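Local coordinates for variable region-containing chitin-binding protein 3 (Branchiostoma floridae, PDB 1XT5), which probably binds chitin and may hydrolyse it as an endochitinase, is thought to act in innate immunity, and is represented here by its immunoglobulin V-type domain, at residues Gly105-Gln110 with Val127-Thr132. Numbering follows the deposited sequence.
Sequences GRYWCQ and VVLKVT
G105 and L129 grip each other through both backbone amides, G105 N to L129 O at 3.0 Å and L129 N to G105 O at 2.8 Å, and Y107 repeats the pattern with V127 through a second pair of bonds. These four bonds join the F and G strands of an immunoglobulin V domain, an antiparallel hairpin in which Y107 forms the tyrosine corner of such domains: its hydroxyl hydrogen-bonds to D103 O, four residues back, and two residues on comes C109, the cysteine linked to C26 across the sandwich. Between the two hydrogen-bonded pairs sits the non-hydrogen-bonded pair R106–V128, where the CA atoms close to 4.5 Å and V128 CA adds a CA-H...O contact to G105 O. The backbone of G105 (phi 150°) is one that would drive a side chain into the preceding carbonyl, which accounts for glycine here.

On the interior face, beside V127, the Y107 ring runs alongside strand 127-132 toward L129. Its CE1 lies 3.7 Å from L129 CB, and L129 CD2 lies near CE1 and OH; V127 O lies beside the ring edge, near its plane. The bond to D103 fixes the tip of the ring, while L129 also packs on V14 and V16 of strand 13-17.

On the other, partly exposed face, R106 starts with CG anti to the backbone N (chi1 -173°) and bends at chi3, swinging its guanidinium over V128. NH1 is held by S126 OG, and V128 CG2 lies 3.2 Å above the guanidinium plane, displaced from the centre of the group and 3.5 Å from NH1.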
ATOM      1  N   GLY A 105      11.473   6.854  -5.815  1.00  6.36           N
ATOM      2  CA  GLY A 105      11.900   5.539  -5.436  1.00  6.78           C
ATOM      3  C   GLY A 105      10.866   4.501  -5.769  1.00  5.68           C
ATOM      4  O   GLY A 105      10.082   4.667  -6.718  1.00  6.80           O
ATOM      5  N   ARG A 106      10.870   3.439  -4.977  1.00  4.92           N
ATOM      6  CA  ARG A 106      10.066   2.267  -5.249  1.00  4.59           C
ATOM      7  C   ARG A 106       9.131   1.982  -4.080  1.00  4.15           C
ATOM      8  O   ARG A 106       9.601   1.804  -2.944  1.00  5.88           O
ATOM      9  CB  ARG A 106      10.950   1.068  -5.528  1.00  4.56           C
ATOM     10  CG  ARG A 106      10.179  -0.174  -5.988  1.00  4.40           C
ATOM     11  CD  ARG A 106      11.079  -1.251  -6.533  1.00  4.77           C
ATOM     12  NE  ARG A 106      11.857  -0.804  -7.686  1.00  4.81           N
ATOM     13  CZ  ARG A 106      11.492  -0.833  -8.935  1.00  4.31           C
ATOM     14  NH1 ARG A 106      10.278  -1.239  -9.280  1.00  4.78           N
ATOM     15  NH2 ARG A 106      12.308  -0.436  -9.891  1.00  5.13           N
ATOM     16  N   TYR A 107       7.840   1.939  -4.330  1.00  3.92           N
ATOM     17  CA  TYR A 107       6.819   1.785  -3.332  1.00  4.03           C
ATOM     18  C   TYR A 107       6.110   0.460  -3.542  1.00  4.05           C
ATOM     19  O   TYR A 107       5.504   0.216  -4.582  1.00  5.20           O
ATOM     20  CB  TYR A 107       5.815   2.948  -3.421  1.00  4.21           C
ATOM     21  CG  TYR A 107       6.384   4.260  -2.989  1.00  4.58           C
ATOM     22  CD1 TYR A 107       7.199   5.015  -3.795  1.00  4.93           C
ATOM     23  CD2 TYR A 107       6.127   4.774  -1.712  1.00  5.29           C
ATOM     24  CE1 TYR A 107       7.748   6.206  -3.386  1.00  5.61           C
ATOM     25  CE2 TYR A 107       6.637   5.967  -1.267  1.00  6.32           C
ATOM     26  CZ  TYR A 107       7.459   6.705  -2.138  1.00  5.50           C
ATOM     27  OH  TYR A 107       7.968   7.886  -1.695  1.00  7.59           O
ATOM     28  N   TRP A 108       6.168  -0.401  -2.539  1.00  4.32           N
ATOM     29  CA  TRP A 108       5.542  -1.710  -2.582  1.00  3.68           C
ATOM     30  C   TRP A 108       4.175  -1.640  -1.927  1.00  3.70           C
ATOM     31  O   TRP A 108       4.057  -1.245  -0.773  1.00  4.54           O
ATOM     32  CB  TRP A 108       6.413  -2.723  -1.813  1.00  4.22           C
ATOM     33  CG  TRP A 108       7.708  -2.955  -2.511  1.00  4.26           C
ATOM     34  CD1 TRP A 108       8.863  -2.214  -2.372  1.00  4.72           C
ATOM     35  CD2 TRP A 108       7.979  -3.958  -3.485  1.00  4.46           C
ATOM     36  NE1 TRP A 108       9.829  -2.698  -3.204  1.00  5.49           N
ATOM     37  CE2 TRP A 108       9.332  -3.757  -3.895  1.00  4.44           C
ATOM     38  CE3 TRP A 108       7.269  -4.962  -4.062  1.00  4.68           C
ATOM     39  CZ2 TRP A 108       9.922  -4.571  -4.846  1.00  5.94           C
ATOM     40  CZ3 TRP A 108       7.848  -5.770  -5.001  1.00  5.81           C
ATOM     41  CH2 TRP A 108       9.184  -5.573  -5.394  1.00  6.03           C
ATOM     42  N   CYS A 109       3.159  -2.086  -2.691  1.00  3.99           N
ATOM     43  CA  CYS A 109       1.822  -2.330  -2.165  1.00  4.01           C
ATOM     44  C   CYS A 109       1.786  -3.814  -1.781  1.00  3.98           C
ATOM     45  O   CYS A 109       1.832  -4.670  -2.648  1.00  4.57           O
ATOM     46  CB  CYS A 109       0.796  -2.018  -3.230  1.00  4.71           C
ATOM     47  SG  CYS A 109      -0.878  -2.274  -2.574  1.00  5.45           S
ATOM     48  N   GLN A 110       1.747  -4.070  -0.493  1.00  4.26           N
ATOM     49  CA  GLN A 110       1.730  -5.409   0.064  1.00  4.43           C
ATOM     50  C   GLN A 110       0.379  -5.611   0.741  1.00  4.51           C
ATOM     51  O   GLN A 110      -0.048  -4.793   1.554  1.00  5.47           O
ATOM     52  CB  GLN A 110       2.861  -5.585   1.063  1.00  5.42           C
ATOM     53  CG  GLN A 110       2.868  -6.962   1.708  1.00  5.82           C
ATOM     54  CD  GLN A 110       4.024  -7.063   2.647  0.70  5.05           C
ATOM     55  OE1 GLN A 110       5.151  -7.277   2.241  0.70  6.79           O
ATOM     56  NE2 GLN A 110       3.781  -6.804   3.905  0.70  6.09           N
ATOM     57  N   VAL A 127       5.426   0.068  -7.380  1.00  4.22           N
ATOM     58  CA  VAL A 127       5.159   1.205  -8.246  1.00  4.21           C
ATOM     59  C   VAL A 127       6.320   2.200  -8.029  1.00  4.25           C
ATOM     60  O   VAL A 127       6.570   2.595  -6.902  1.00  4.83           O
ATOM     61  CB  VAL A 127       3.825   1.881  -7.897  1.00  4.64           C
ATOM     62  CG1 VAL A 127       3.522   2.976  -8.893  1.00  5.95           C
ATOM     63  CG2 VAL A 127       2.686   0.863  -7.886  1.00  5.45           C
ATOM     64  N   VAL A 128       7.001   2.531  -9.105  1.00  4.48           N
ATOM     65  CA  VAL A 128       8.034   3.551  -9.019  1.00  5.26           C
ATOM     66  C   VAL A 128       7.446   4.920  -9.028  1.00  5.30           C
ATOM     67  O   VAL A 128       6.524   5.203  -9.828  1.00  6.79           O
ATOM     68  CB  VAL A 128       9.017   3.356 -10.232  1.00  6.00           C
ATOM     69  CG1 VAL A 128       9.932   4.555 -10.394  1.00  9.25           C
ATOM     70  CG2 VAL A 128       9.838   2.118 -10.035  1.00  7.18           C
ATOM     71  N   LEU A 129       7.955   5.776  -8.185  1.00  5.68           N
ATOM     72  CA  LEU A 129       7.623   7.193  -8.176  1.00  6.04           C
ATOM     73  C   LEU A 129       8.851   7.979  -8.724  1.00  5.20           C
ATOM     74  O   LEU A 129       9.907   7.917  -8.130  1.00  6.45           O
ATOM     75  CB  LEU A 129       7.316   7.674  -6.786  1.00  6.56           C
ATOM     76  CG  LEU A 129       7.006   9.189  -6.671  1.00  8.08           C
ATOM     77  CD1 LEU A 129       5.858   9.580  -7.576  1.00  8.82           C
ATOM     78  CD2 LEU A 129       6.782   9.516  -5.199  1.00 10.08           C
ATOM     79  N   LYS A 130       8.618   8.647  -9.827  1.00  6.06           N
ATOM     80  CA  LYS A 130       9.567   9.589 -10.408  1.00  6.53           C
ATOM     81  C   LYS A 130       9.189  10.979  -9.991  1.00  6.69           C
ATOM     82  O   LYS A 130       8.014  11.398 -10.106  1.00  8.00           O
ATOM     83  CB  LYS A 130       9.592   9.503 -11.934  1.00  7.91           C
ATOM     84  CG  LYS A 130      10.105   8.229 -12.506  1.00  9.50           C
ATOM     85  CD  LYS A 130       9.907   8.213 -14.026  1.00 12.10           C
ATOM     86  CE  LYS A 130      10.652   7.184 -14.757  0.80 11.17           C
ATOM     87  NZ  LYS A 130      10.383   7.141 -16.227  0.65 12.18           N
ATOM     88  N   VAL A 131      10.143  11.719  -9.437  1.00  6.94           N
ATOM     89  CA  VAL A 131       9.946  13.103  -9.047  1.00  7.05           C
ATOM     90  C   VAL A 131      10.608  13.956 -10.110  1.00  7.18           C
ATOM     91  O   VAL A 131      11.814  13.927 -10.247  1.00  8.82           O
ATOM     92  CB  VAL A 131      10.439  13.392  -7.624  1.00  7.26           C
ATOM     93  CG1 VAL A 131      10.204  14.847  -7.254  1.00  9.85           C
ATOM     94  CG2 VAL A 131       9.798  12.439  -6.626  1.00  8.16           C
ATOM     95  N   THR A 132       9.815  14.707 -10.869  1.00  8.49           N
ATOM     96  CA  THR A 132      10.323  15.494 -11.982  1.00  9.43           C
ATOM     97  C   THR A 132      11.412  16.424 -11.537  1.00  9.44           C
ATOM     98  O   THR A 132      11.219  17.149 -10.562  1.00 12.05           O
ATOM     99  CB  THR A 132       9.172  16.307 -12.603  1.00 11.35           C
ATOM    100  OG1 THR A 132       8.092  15.369 -12.865  1.00 12.74           O
ATOM    101  CG2 THR A 132       9.549  17.029 -13.877  1.00 13.15           C
TER